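Replication protein B (Plasmid RSF1010, PDB 3H20) acts as a primase, a nucleotidyltransferase that makes short primers on single-stranded DNA for leading-strand replication of the plasmid. Local coordinates at residues F22-R27 against R37-A42; D60-P65 against R141-L146; G91-L96 against T175-P180; T219-Y224 against A265-A270; C242-A247 against S288-L293. All coordinates share one frame; numbering follows the deposited sequence.

Contact 1 (F22-R27 against R37-A42); sequences FDIGVR and REWSAA
I24 and W39 meet at about a right angle: I24 holds CG1 beside its backbone N, anti to the carbonyl carbon (chi1 -65°), and this branch touches the six-membered part of the indole at W39 CE3, 3.7 Å away. The CB of R37 covers one face of the same indole, offset toward the rim. F22 lies on this side of the sheet too and brings CE1, at its ring edge, to A41 CB (3.9 Å), where helix 41-46 starts; L14 and M17 of helix 6-17 pack on the same ring. On the other side D23 and E38 bring two carboxylates together, D23 OD1 and E38 OE1 4.2 Å apart. Water 1 donates to both oxygens, and both acids also form salt bridges, D23 OD2 with R64 and R141, E38 OE2 with R21. Four backbone hydrogen bonds link F22-W39 and I24-R37. This is the antiparallel pairing of a beta hairpin, strand 34-40 forming one edge of a four-stranded antiparallel sheet and 21-28 lying next to it.

Contact 2 (D60-P65 against R141-L146); sequences DVYIRP and RHYGRL. With DPO (diphosphate), chain E.
R64 places CG between its backbone N and carbonyl carbon (chi1 64°) and then runs extended to NE, which lays the chain over the Y143 ring. Its guanidinium stacks flat on that ring, the planes 4° apart and R64 CZ 4.1 Å from the ring centroid, a cation-pi contact. R141, bent at chi2 and chi3, comes over the opposite face of the R64 guanidinium, where the two NH2 atoms are 3.1 Å apart. D23 forms salt bridges with both arginines and probably offsets their repulsion, while R64 NH1 donates to R141 O (2.7 Å). Water 3 joins R141 NH1 to P65 O.

At the other end, R145 bends at chi2 and runs beside Y62, both pointing the same way, with R145 NE 3.4 Å from Y62 CE1. R145 NH2 forms a salt bridge with D60 OD1 (2.7 Å), approaching from above the carboxylate plane. Backbone bonds pair I63 with G144 and carry L146 N to V61 O, and I63 CD1 packs on L146 CD1 at 3.7 Å.

Diphosphate lies next to this end: Y62 OH donates to its O2 (2.6 Å), and R145 NH1 to its O4 in a nearly straight bond, with N151 and K153 as further ligands. D60 thus probably steadies R145 as a second-shell residue, and the arginine's positive charge is likely to help neutralise the bound phosphates.

Contact 3 (G91-L96 against T175-P180); sequences GREPAL and TATAGP. With SO4 (sulfate ion), chain B.
G91 opens the contact through its carbonyl: A178 N donates to G91 O (2.8 Å), meeting a lone pair in the carbonyl plane. A176 CB lies 3.4 Å from the same oxygen. G91 has a positive phi (77°) and is the C-prime residue of the Schellman motif that ends helix 81-89. A CB here would come tight against A178 CB. R92 starts out away from 175-180, but its chain bends at chi2 and brings NH1 back to A178 CB (3.6 Å). The guanidinium finds its polar partners elsewhere, in E130 and the carbonyl of E90.

E93 makes the polar grip. With CG beside the backbone N (chi1 -58°) and a bend at chi2, its carboxylate reaches T177 with both oxygens. OE1 accepts from T177 N (2.8 Å) and OE2 from T177 OG1 (2.7 Å), each on the syn side and somewhat out of the carboxylate plane. Two bonds to one residue would hold the carboxylate against turning. Beyond E93 the chain leaves the contact for a classic beta bulge at A95 and L96, opposite W108.

Within 175-180, T175 binds a sulfate ion, probably from the crystallisation liquor, through its N and OG1. A176 to G179 form a type I beta turn, with A178 as N-cap of the long helix 179-206. The contact therefore joins a Schellman helix end to the turn that begins another helix.

Contact 4 (T219-Y224 against A265-A270); sequences TALDEY and AEASPA
This is an apolar contact in the C-terminal helix bundle, where the first turn of helix 220-234 packs against the end of helix 257-267. L221 and Y224, one helical turn apart, both start out toward 265-270. The methyl of A267 meets both: L221 CD1 at 4.0 Å, and the ring edge of Y224, near its plane, at CE2 (3.7 Å). L221 CD1 also touches E266 CB, whose carboxylate leads away. With CG anti to its backbone N (chi1 169°), the Y224 side chain runs out toward 265-270, and its hydroxyl comes up to S268, the N-cap of the short helix 269-272. Both hydroxyls hydrogen-bond to D243 of helix 239-252, Y224 OH to OD1 and S268 OG to OD2. A phenylalanine in place of Y224 would probably leave D243 OD1 without this hydrogen-bond partner and lose the touch of the hydroxyl on S268. No hydrogen bond crosses between the two segments, and the closest approach is Y224 OH to S268 CB, at 3.2 Å.

Contact 5 (C242-A247 against S288-L293); sequences CDFIAA and SKVMGL
Helix-helix packing in the C-terminal bundle brings the middle of helix 239-252 against the last turn of helix 279-291, with F244 as the main intruding side chain. F244 CG stands anti to the backbone N (chi1 179°), and the ring beyond it is met by three residues of 288-293. V290 CG2 lies over one face, offset toward the rim, in a CH-pi contact with its carbon 4.2 Å from the ring centroid. K289 CB comes up at the ring edge, in plane, 3.8 Å from F244 CE1, and its side chain crosses the phenylalanine at about a right angle. L293 meets the ring tip to tip, CD1 to F244 CZ at 3.7 Å.

One turn farther along helix 239-252, A247 CB touches V290 CG2 at 3.9 Å, while V290 CG1 faces the A247 carbonyl oxygen. V290 thus sits against both F244 and A247. An alanine at F244 would probably open a gap beside V290 and L293, and strip K289 of the aromatic edge beside its CB.

K289 contributes its aliphatic chain, CB and CE. No hydrogen bond or salt bridge spans the two segments, so their hold on each other rests on shape and on burial of carbon surface.

From the N terminus, contact 1 closes the short loop of a beta hairpin, and contact 2 then pairs strand 59-65 of the same sheet with residues 141-146, far later in the chain. Contacts 1 and 2 touch because strands 21-28 and 59-65 are neighbours. Contact 3 opens inside the loop of contact 2 and closes beyond it, so the two cross; it ties the end of helix 81-89 to the start of helix 179-206. After that long helix the chain enters the C-terminal bundle, the centres of contacts 2 and 4 lying about 57 Å apart. There contacts 4 and 5 cross in turn and meet at D243, linking helices 220-234, 239-252, 257-267 and 279-291.

Contact 1 (F22-R27 against R37-A42)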
# COMPACT_ATOMS: atom_id res chain seq x y z
N PHE A 22 -4.44 13.72 -19.15
CA PHE A 22 -3.92 14.06 -17.83
C PHE A 22 -5.06 14.19 -16.81
O PHE A 22 -6.18 14.58 -17.17
CB PHE A 22 -3.21 15.43 -17.88
CG PHE A 22 -2.02 15.49 -18.82
CD1 PHE A 22 -2.18 15.83 -20.16
CD2 PHE A 22 -0.73 15.23 -18.34
CE1 PHE A 22 -1.08 15.89 -21.03
CE2 PHE A 22 0.38 15.28 -19.20
CZ PHE A 22 0.20 15.62 -20.55
N ASP A 23 -4.78 13.89 -15.55
CA ASP A 23 -5.64 14.31 -14.45
C ASP A 23 -5.12 15.64 -13.95
O ASP A 23 -3.92 15.78 -13.69
CB ASP A 23 -5.60 13.31 -13.29
CG ASP A 23 -6.20 11.98 -13.65
OD1 ASP A 23 -7.18 11.96 -14.44
OD2 ASP A 23 -5.69 10.96 -13.13
N ILE A 24 -6.01 16.62 -13.83
CA ILE A 24 -5.67 17.89 -13.20
C ILE A 24 -6.38 17.94 -11.85
O ILE A 24 -7.59 17.72 -11.76
CB ILE A 24 -6.09 19.12 -14.07
CG1 ILE A 24 -5.30 19.17 -15.39
CG2 ILE A 24 -5.95 20.44 -13.28
CD1 ILE A 24 -3.78 19.39 -15.26
N GLY A 25 -5.62 18.21 -10.79
CA GLY A 25 -6.20 18.33 -9.45
C GLY A 25 -6.16 19.77 -8.96
O GLY A 25 -5.16 20.48 -9.13
N VAL A 26 -7.25 20.20 -8.35
CA VAL A 26 -7.38 21.54 -7.81
C VAL A 26 -7.79 21.42 -6.33
O VAL A 26 -8.86 20.88 -6.02
CB VAL A 26 -8.39 22.37 -8.64
CG1 VAL A 26 -8.70 23.69 -7.98
CG2 VAL A 26 -7.84 22.63 -10.06
N ARG A 27 -6.91 21.87 -5.43
CA ARG A 27 -7.14 21.77 -3.99
C ARG A 27 -7.04 23.11 -3.25
O ARG A 27 -6.03 23.82 -3.35
CB ARG A 27 -6.18 20.77 -3.34
CG ARG A 27 -6.46 20.52 -1.86
CD ARG A 27 -5.47 19.54 -1.22
NE ARG A 27 -5.87 19.26 0.16
CZ ARG A 27 -6.70 18.28 0.51
NH1 ARG A 27 -7.02 18.11 1.79
NH2 ARG A 27 -7.19 17.45 -0.41
N ARG A 37 -10.25 16.61 -12.52
CA ARG A 37 -10.78 16.50 -13.89
C ARG A 37 -9.80 15.75 -14.79
O ARG A 37 -8.60 15.88 -14.62
CB ARG A 37 -11.06 17.89 -14.50
CG ARG A 37 -11.77 18.91 -13.60
CD ARG A 37 -13.12 18.45 -13.09
NE ARG A 37 -14.03 18.05 -14.16
CZ ARG A 37 -15.19 17.42 -13.94
NH1 ARG A 37 -15.57 17.13 -12.71
NH2 ARG A 37 -15.96 17.08 -14.97
N GLU A 38 -10.33 14.98 -15.74
CA GLU A 38 -9.49 14.34 -16.75
C GLU A 38 -9.67 15.03 -18.10
O GLU A 38 -10.80 15.15 -18.60
CB GLU A 38 -9.79 12.84 -16.87
CG GLU A 38 -8.80 12.10 -17.80
CD GLU A 38 -9.27 10.71 -18.17
OE1 GLU A 38 -9.43 9.85 -17.27
OE2 GLU A 38 -9.48 10.46 -19.37
N TRP A 39 -8.55 15.46 -18.68
CA TRP A 39 -8.53 16.32 -19.87
C TRP A 39 -7.39 15.95 -20.83
O TRP A 39 -6.29 15.62 -20.38
CB TRP A 39 -8.29 17.78 -19.45
CG TRP A 39 -9.46 18.48 -18.76
CD1 TRP A 39 -10.78 18.26 -18.98
CD2 TRP A 39 -9.37 19.54 -17.81
NE1 TRP A 39 -11.53 19.11 -18.19
CE2 TRP A 39 -10.69 19.91 -17.47
CE3 TRP A 39 -8.30 20.23 -17.20
CZ2 TRP A 39 -10.98 20.92 -16.54
CZ3 TRP A 39 -8.58 21.24 -16.28
CH2 TRP A 39 -9.92 21.58 -15.96
N SER A 40 -7.63 16.05 -22.14
CA SER A 40 -6.53 16.03 -23.12
C SER A 40 -5.61 17.23 -22.86
O SER A 40 -6.00 18.18 -22.18
CB SER A 40 -7.06 16.07 -24.56
OG SER A 40 -7.77 17.27 -24.81
N ALA A 41 -4.39 17.19 -23.40
CA ALA A 41 -3.49 18.34 -23.35
C ALA A 41 -4.17 19.62 -23.89
O ALA A 41 -4.04 20.69 -23.29
CB ALA A 41 -2.18 18.04 -24.11
N ALA A 42 -4.90 19.50 -25.01
CA ALA A 42 -5.64 20.62 -25.59
C ALA A 42 -6.68 21.18 -24.62
O ALA A 42 -6.88 22.42 -24.55
CB ALA A 42 -6.31 20.19 -26.91
O HOH W 1 -7.94 9.58 -15.06

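Contact 2 (D60-P65 against R141-L146)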
# COMPACT_ATOMS: atom_id res chain seq x y z
N ASP A 60 -4.24 25.20 -4.96
CA ASP A 60 -3.05 24.64 -5.62
C ASP A 60 -3.48 23.78 -6.83
O ASP A 60 -4.57 23.18 -6.82
CB ASP A 60 -2.20 23.81 -4.65
CG ASP A 60 -1.51 24.68 -3.61
OD1 ASP A 60 -0.55 25.39 -3.96
OD2 ASP A 60 -1.92 24.64 -2.44
N VAL A 61 -2.63 23.76 -7.86
CA VAL A 61 -2.91 23.08 -9.12
C VAL A 61 -1.91 21.93 -9.34
O VAL A 61 -0.69 22.15 -9.39
CB VAL A 61 -2.88 24.06 -10.33
CG1 VAL A 61 -3.35 23.36 -11.63
CG2 VAL A 61 -3.73 25.32 -10.05
N TYR A 62 -2.44 20.73 -9.50
CA TYR A 62 -1.65 19.50 -9.57
C TYR A 62 -1.90 18.76 -10.89
O TYR A 62 -2.93 18.97 -11.55
CB TYR A 62 -2.01 18.57 -8.41
CG TYR A 62 -1.74 19.13 -7.03
CD1 TYR A 62 -0.49 18.98 -6.43
CD2 TYR A 62 -2.74 19.78 -6.33
CE1 TYR A 62 -0.25 19.49 -5.14
CE2 TYR A 62 -2.51 20.29 -5.05
CZ TYR A 62 -1.26 20.14 -4.47
OH TYR A 62 -1.04 20.66 -3.20
N ILE A 63 -0.96 17.89 -11.26
CA ILE A 63 -1.02 17.20 -12.55
C ILE A 63 -0.36 15.81 -12.47
O ILE A 63 0.62 15.61 -11.74
CB ILE A 63 -0.40 18.05 -13.73
CG1 ILE A 63 -0.67 17.38 -15.09
CG2 ILE A 63 1.12 18.28 -13.55
CD1 ILE A 63 -0.21 18.18 -16.31
N ARG A 64 -0.96 14.87 -13.18
CA ARG A 64 -0.39 13.54 -13.38
C ARG A 64 -0.96 12.97 -14.68
O ARG A 64 -2.00 13.45 -15.15
CB ARG A 64 -0.70 12.60 -12.20
CG ARG A 64 -2.20 12.29 -12.02
CD ARG A 64 -2.48 11.44 -10.78
NE ARG A 64 -3.92 11.21 -10.64
CZ ARG A 64 -4.54 10.84 -9.52
NH1 ARG A 64 -3.87 10.63 -8.40
NH2 ARG A 64 -5.86 10.67 -9.53
N PRO A 65 -0.29 11.96 -15.26
CA PRO A 65 -0.91 11.25 -16.39
C PRO A 65 -2.24 10.63 -15.97
O PRO A 65 -2.41 10.23 -14.81
CB PRO A 65 0.13 10.16 -16.74
CG PRO A 65 1.45 10.73 -16.23
CD PRO A 65 1.06 11.44 -14.95
N ARG A 141 0.51 6.68 -8.93
CA ARG A 141 -0.57 7.64 -9.17
C ARG A 141 -0.43 8.96 -8.39
O ARG A 141 -1.42 9.64 -8.13
CB ARG A 141 -1.92 6.98 -8.86
CG ARG A 141 -2.32 5.87 -9.83
CD ARG A 141 -2.82 6.43 -11.16
NE ARG A 141 -4.18 6.95 -11.07
CZ ARG A 141 -4.65 7.97 -11.78
NH1 ARG A 141 -3.86 8.60 -12.65
NH2 ARG A 141 -5.91 8.38 -11.63
N HIS A 142 0.79 9.34 -8.03
CA HIS A 142 0.95 10.54 -7.21
C HIS A 142 0.93 11.80 -8.05
O HIS A 142 1.48 11.83 -9.15
CB HIS A 142 2.23 10.48 -6.37
CG HIS A 142 2.19 11.40 -5.18
ND1 HIS A 142 1.61 11.04 -3.98
CD2 HIS A 142 2.63 12.66 -5.02
CE1 HIS A 142 1.71 12.04 -3.13
NE2 HIS A 142 2.33 13.04 -3.74
N TYR A 143 0.29 12.83 -7.51
CA TYR A 143 0.20 14.13 -8.17
C TYR A 143 1.51 14.90 -8.03
O TYR A 143 2.10 14.94 -6.94
CB TYR A 143 -0.94 14.96 -7.56
CG TYR A 143 -2.29 14.85 -8.25
CD1 TYR A 143 -2.43 15.19 -9.59
CD2 TYR A 143 -3.42 14.44 -7.55
CE1 TYR A 143 -3.67 15.12 -10.23
CE2 TYR A 143 -4.67 14.37 -8.18
CZ TYR A 143 -4.78 14.71 -9.52
OH TYR A 143 -6.01 14.65 -10.15
N GLY A 144 1.97 15.49 -9.12
CA GLY A 144 2.96 16.56 -9.06
C GLY A 144 2.35 17.93 -9.26
O GLY A 144 1.14 18.05 -9.51
N ARG A 145 3.17 18.96 -9.16
CA ARG A 145 2.72 20.33 -9.38
C ARG A 145 2.75 20.69 -10.86
O ARG A 145 3.64 20.27 -11.60
CB ARG A 145 3.58 21.31 -8.59
CG ARG A 145 3.46 21.17 -7.08
CD ARG A 145 2.07 21.57 -6.60
NE ARG A 145 2.06 21.93 -5.19
CZ ARG A 145 1.64 23.10 -4.72
NH1 ARG A 145 1.66 23.33 -3.41
NH2 ARG A 145 1.19 24.03 -5.55
N LEU A 146 1.75 21.46 -11.30
CA LEU A 146 1.76 22.04 -12.64
C LEU A 146 2.39 23.43 -12.63
O LEU A 146 2.00 24.29 -11.85
CB LEU A 146 0.34 22.10 -13.20
CG LEU A 146 0.20 22.66 -14.62
CD1 LEU A 146 0.77 21.68 -15.64
CD2 LEU A 146 -1.25 22.98 -14.93
P1 DPO E . 2.33 19.59 -2.02
O1 DPO E . 3.01 18.77 -0.81
O2 DPO E . 0.84 19.58 -1.81
O3 DPO E . 2.90 19.07 -3.32
O4 DPO E . 2.86 21.10 -1.76
P2 DPO E . 4.43 21.45 -1.58
O5 DPO E . 4.82 20.81 -0.27
O6 DPO E . 5.08 20.86 -2.82
O7 DPO E . 4.46 22.96 -1.53
O HOH W 2 1.20 24.12 -9.14
O HOH W 3 -1.03 8.54 -13.11

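Contact 3 (G91-L96 against T175-P180)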
# COMPACT_ATOMS: atom_id res chain seq x y z
N GLY A 91 22.55 8.33 -14.74
CA GLY A 91 21.64 7.86 -15.78
C GLY A 91 20.16 7.90 -15.40
O GLY A 91 19.33 7.28 -16.07
N ARG A 92 19.83 8.64 -14.34
CA ARG A 92 18.43 8.91 -13.97
C ARG A 92 18.06 10.34 -14.40
O ARG A 92 17.49 11.11 -13.60
CB ARG A 92 18.20 8.73 -12.46
CG ARG A 92 18.08 7.26 -11.97
CD ARG A 92 19.42 6.52 -11.99
NE ARG A 92 19.34 5.32 -11.15
CZ ARG A 92 20.09 4.23 -11.31
NH1 ARG A 92 21.01 4.16 -12.27
NH2 ARG A 92 19.91 3.20 -10.48
N GLU A 93 18.38 10.69 -15.64
CA GLU A 93 18.15 12.05 -16.15
C GLU A 93 16.64 12.33 -16.14
O GLU A 93 15.86 11.52 -16.64
CB GLU A 93 18.68 12.23 -17.59
CG GLU A 93 20.17 11.94 -17.81
CD GLU A 93 20.45 10.49 -18.22
OE1 GLU A 93 19.63 9.58 -17.93
OE2 GLU A 93 21.51 10.26 -18.84
N PRO A 94 16.25 13.47 -15.57
CA PRO A 94 14.84 13.88 -15.55
C PRO A 94 14.31 14.15 -16.95
O PRO A 94 15.03 14.72 -17.78
CB PRO A 94 14.87 15.17 -14.74
CG PRO A 94 16.05 15.03 -13.84
CD PRO A 94 17.07 14.26 -14.63
N ALA A 95 13.07 13.75 -17.21
CA ALA A 95 12.36 14.18 -18.41
C ALA A 95 11.85 15.60 -18.27
O ALA A 95 11.69 16.32 -19.25
CB ALA A 95 11.22 13.22 -18.72
N LEU A 96 11.58 16.01 -17.03
CA LEU A 96 11.37 17.41 -16.71
C LEU A 96 11.62 17.69 -15.23
O LEU A 96 11.52 16.79 -14.40
CB LEU A 96 9.94 17.84 -17.09
CG LEU A 96 8.81 17.02 -16.47
CD1 LEU A 96 7.62 17.91 -16.15
CD2 LEU A 96 8.40 15.89 -17.40
N THR A 175 13.92 9.77 -22.63
CA THR A 175 14.04 8.61 -21.74
C THR A 175 15.39 8.64 -21.00
O THR A 175 16.40 8.95 -21.60
CB THR A 175 13.90 7.30 -22.54
OG1 THR A 175 12.63 7.30 -23.21
CG2 THR A 175 14.00 6.09 -21.64
N ALA A 176 15.38 8.33 -19.70
CA ALA A 176 16.63 8.26 -18.92
C ALA A 176 17.55 7.17 -19.48
O ALA A 176 17.07 6.15 -19.98
CB ALA A 176 16.32 7.99 -17.45
N THR A 177 18.87 7.40 -19.44
CA THR A 177 19.85 6.37 -19.86
C THR A 177 19.61 5.02 -19.16
O THR A 177 19.67 3.96 -19.79
CB THR A 177 21.30 6.83 -19.61
OG1 THR A 177 21.55 8.05 -20.33
CG2 THR A 177 22.31 5.77 -20.07
N ALA A 178 19.31 5.08 -17.86
CA ALA A 178 19.07 3.90 -17.02
C ALA A 178 17.64 3.38 -17.07
O ALA A 178 17.29 2.46 -16.33
CB ALA A 178 19.47 4.18 -15.57
N GLY A 179 16.80 3.97 -17.93
CA GLY A 179 15.39 3.54 -18.05
C GLY A 179 15.20 2.04 -18.27
O GLY A 179 14.57 1.37 -17.44
N PRO A 180 15.71 1.49 -19.40
CA PRO A 180 15.61 0.05 -19.61
C PRO A 180 16.14 -0.78 -18.42
O PRO A 180 15.53 -1.77 -18.05
CB PRO A 180 16.46 -0.18 -20.86
CG PRO A 180 16.35 1.11 -21.60
CD PRO A 180 16.35 2.16 -20.54
S SO4 B . 13.54 9.12 -26.04
O1 SO4 B . 14.74 9.41 -25.27
O2 SO4 B . 13.59 7.74 -26.51
O3 SO4 B . 12.35 9.32 -25.22
O4 SO4 B . 13.47 10.02 -27.19

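Contact 4 (T219-Y224 against A265-A270)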
# COMPACT_ATOMS: atom_id res chain seq x y z
N THR A 219 -13.26 -23.38 11.51
CA THR A 219 -14.36 -23.48 12.47
C THR A 219 -13.90 -24.10 13.79
O THR A 219 -12.71 -24.39 13.96
CB THR A 219 -15.55 -24.27 11.88
OG1 THR A 219 -16.68 -24.18 12.76
CG2 THR A 219 -15.19 -25.75 11.67
N ALA A 220 -14.83 -24.30 14.72
CA ALA A 220 -14.54 -24.92 16.02
C ALA A 220 -13.89 -26.30 15.88
O ALA A 220 -12.95 -26.62 16.61
CB ALA A 220 -15.81 -25.02 16.87
N LEU A 221 -14.40 -27.08 14.93
CA LEU A 221 -13.86 -28.40 14.62
C LEU A 221 -12.40 -28.33 14.16
O LEU A 221 -11.54 -29.04 14.70
CB LEU A 221 -14.73 -29.08 13.55
CG LEU A 221 -14.44 -30.53 13.13
CD1 LEU A 221 -14.66 -31.50 14.28
CD2 LEU A 221 -15.30 -30.91 11.93
N ASP A 222 -12.12 -27.46 13.19
CA ASP A 222 -10.76 -27.25 12.68
C ASP A 222 -9.84 -26.78 13.80
O ASP A 222 -8.67 -27.19 13.87
CB ASP A 222 -10.76 -26.22 11.55
CG ASP A 222 -11.72 -26.56 10.42
OD1 ASP A 222 -11.89 -27.76 10.09
OD2 ASP A 222 -12.30 -25.62 9.84
N GLU A 223 -10.38 -25.92 14.66
CA GLU A 223 -9.68 -25.36 15.81
C GLU A 223 -9.32 -26.46 16.82
O GLU A 223 -8.19 -26.51 17.32
CB GLU A 223 -10.60 -24.33 16.48
CG GLU A 223 -9.90 -23.25 17.28
CD GLU A 223 -10.86 -22.16 17.73
OE1 GLU A 223 -11.74 -21.77 16.92
OE2 GLU A 223 -10.73 -21.69 18.88
N TYR A 224 -10.28 -27.34 17.09
CA TYR A 224 -10.08 -28.48 17.98
C TYR A 224 -9.01 -29.44 17.45
O TYR A 224 -8.08 -29.80 18.17
CB TYR A 224 -11.41 -29.21 18.22
CG TYR A 224 -11.28 -30.55 18.91
CD1 TYR A 224 -11.16 -30.63 20.30
CD2 TYR A 224 -11.29 -31.73 18.17
CE1 TYR A 224 -11.04 -31.87 20.94
CE2 TYR A 224 -11.17 -32.96 18.79
CZ TYR A 224 -11.04 -33.03 20.17
OH TYR A 224 -10.92 -34.25 20.76
N ALA A 265 -17.60 -34.68 19.83
CA ALA A 265 -18.46 -35.75 19.33
C ALA A 265 -17.99 -36.28 17.98
O ALA A 265 -18.11 -37.47 17.70
CB ALA A 265 -19.90 -35.29 19.26
N GLU A 266 -17.45 -35.39 17.15
CA GLU A 266 -17.03 -35.73 15.79
C GLU A 266 -15.60 -36.28 15.71
O GLU A 266 -15.34 -37.20 14.94
CB GLU A 266 -17.16 -34.51 14.88
CG GLU A 266 -17.02 -34.80 13.38
CD GLU A 266 -18.21 -35.55 12.80
OE1 GLU A 266 -19.35 -35.32 13.28
OE2 GLU A 266 -18.02 -36.36 11.87
N ALA A 267 -14.69 -35.72 16.51
CA ALA A 267 -13.25 -35.92 16.29
C ALA A 267 -12.43 -36.48 17.46
O ALA A 267 -11.26 -36.82 17.27
CB ALA A 267 -12.62 -34.62 15.76
N SER A 268 -13.01 -36.57 18.66
CA SER A 268 -12.27 -37.02 19.85
C SER A 268 -11.99 -38.52 19.86
O SER A 268 -12.92 -39.32 19.87
CB SER A 268 -12.99 -36.63 21.14
OG SER A 268 -12.37 -37.25 22.26
N PRO A 269 -10.70 -38.90 19.87
CA PRO A 269 -10.36 -40.32 20.04
C PRO A 269 -10.78 -40.85 21.41
O PRO A 269 -11.25 -41.98 21.50
CB PRO A 269 -8.84 -40.36 19.88
CG PRO A 269 -8.38 -38.97 20.15
CD PRO A 269 -9.49 -38.07 19.70
N ALA A 270 -10.64 -40.03 22.47
CA ALA A 270 -11.05 -40.44 23.82
C ALA A 270 -12.56 -40.74 23.89
O ALA A 270 -12.98 -41.66 24.59
CB ALA A 270 -10.66 -39.39 24.85

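Contact 5 (C242-A247 against S288-L293)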
# COMPACT_ATOMS: atom_id res chain seq x y z
N CYS A 242 -5.83 -34.53 26.80
CA CYS A 242 -5.74 -33.82 25.53
C CYS A 242 -7.05 -33.08 25.24
O CYS A 242 -7.02 -31.88 24.91
CB CYS A 242 -5.43 -34.78 24.37
SG CYS A 242 -3.76 -35.48 24.36
N ASP A 243 -8.17 -33.78 25.36
CA ASP A 243 -9.49 -33.17 25.20
C ASP A 243 -9.66 -31.98 26.14
O ASP A 243 -10.12 -30.92 25.72
CB ASP A 243 -10.61 -34.18 25.50
CG ASP A 243 -10.97 -35.07 24.31
OD1 ASP A 243 -10.44 -34.89 23.19
OD2 ASP A 243 -11.81 -35.97 24.50
N PHE A 244 -9.31 -32.17 27.40
CA PHE A 244 -9.47 -31.14 28.42
C PHE A 244 -8.70 -29.86 28.04
O PHE A 244 -9.24 -28.76 28.13
CB PHE A 244 -9.01 -31.65 29.79
CG PHE A 244 -9.13 -30.64 30.89
CD1 PHE A 244 -10.31 -30.52 31.61
CD2 PHE A 244 -8.06 -29.80 31.20
CE1 PHE A 244 -10.42 -29.58 32.64
CE2 PHE A 244 -8.17 -28.85 32.21
CZ PHE A 244 -9.35 -28.74 32.93
N ILE A 245 -7.44 -30.02 27.64
CA ILE A 245 -6.61 -28.87 27.27
C ILE A 245 -7.11 -28.17 25.99
O ILE A 245 -7.13 -26.94 25.92
CB ILE A 245 -5.10 -29.24 27.15
CG1 ILE A 245 -4.57 -29.77 28.50
CG2 ILE A 245 -4.29 -28.04 26.69
CD1 ILE A 245 -3.14 -30.27 28.47
N ALA A 246 -7.51 -28.96 24.99
CA ALA A 246 -8.09 -28.40 23.77
C ALA A 246 -9.39 -27.64 24.08
O ALA A 246 -9.58 -26.51 23.63
CB ALA A 246 -8.32 -29.50 22.72
N ALA A 247 -10.26 -28.25 24.88
CA ALA A 247 -11.51 -27.60 25.29
C ALA A 247 -11.25 -26.30 26.05
O ALA A 247 -11.95 -25.31 25.84
CB ALA A 247 -12.36 -28.55 26.14
N SER A 288 -17.92 -28.94 31.50
CA SER A 288 -18.23 -28.40 32.83
C SER A 288 -16.96 -28.02 33.60
O SER A 288 -16.87 -26.93 34.15
CB SER A 288 -19.08 -29.37 33.65
OG SER A 288 -19.50 -28.78 34.86
N LYS A 289 -15.98 -28.92 33.60
CA LYS A 289 -14.72 -28.72 34.32
C LYS A 289 -13.96 -27.52 33.78
O LYS A 289 -13.43 -26.71 34.53
CB LYS A 289 -13.84 -29.96 34.25
CG LYS A 289 -14.29 -31.09 35.18
CD LYS A 289 -13.13 -32.00 35.57
CE LYS A 289 -12.46 -32.66 34.36
NZ LYS A 289 -11.49 -33.73 34.78
N VAL A 290 -13.94 -27.41 32.45
CA VAL A 290 -13.29 -26.32 31.75
C VAL A 290 -13.93 -24.96 32.10
O VAL A 290 -13.22 -24.00 32.39
CB VAL A 290 -13.32 -26.61 30.22
CG1 VAL A 290 -13.24 -25.33 29.39
CG2 VAL A 290 -12.20 -27.59 29.87
N MET A 291 -15.26 -24.91 32.09
CA MET A 291 -15.99 -23.66 32.33
C MET A 291 -15.86 -23.16 33.78
O MET A 291 -16.04 -21.97 34.05
CB MET A 291 -17.47 -23.78 31.94
CG MET A 291 -17.75 -23.96 30.43
SD MET A 291 -16.99 -22.69 29.38
CE MET A 291 -17.59 -23.17 27.75
N GLY A 292 -15.51 -24.07 34.70
CA GLY A 292 -15.29 -23.73 36.11
C GLY A 292 -13.91 -23.15 36.42
O GLY A 292 -13.69 -22.62 37.51
N LEU A 293 -12.99 -23.23 35.46
CA LEU A 293 -11.62 -22.77 35.69
C LEU A 293 -11.57 -21.25 35.71
O LEU A 293 -12.14 -20.60 34.82
CB LEU A 293 -10.66 -23.29 34.61
CG LEU A 293 -10.36 -24.78 34.57
CD1 LEU A 293 -9.59 -25.10 33.31
CD2 LEU A 293 -9.59 -25.24 35.82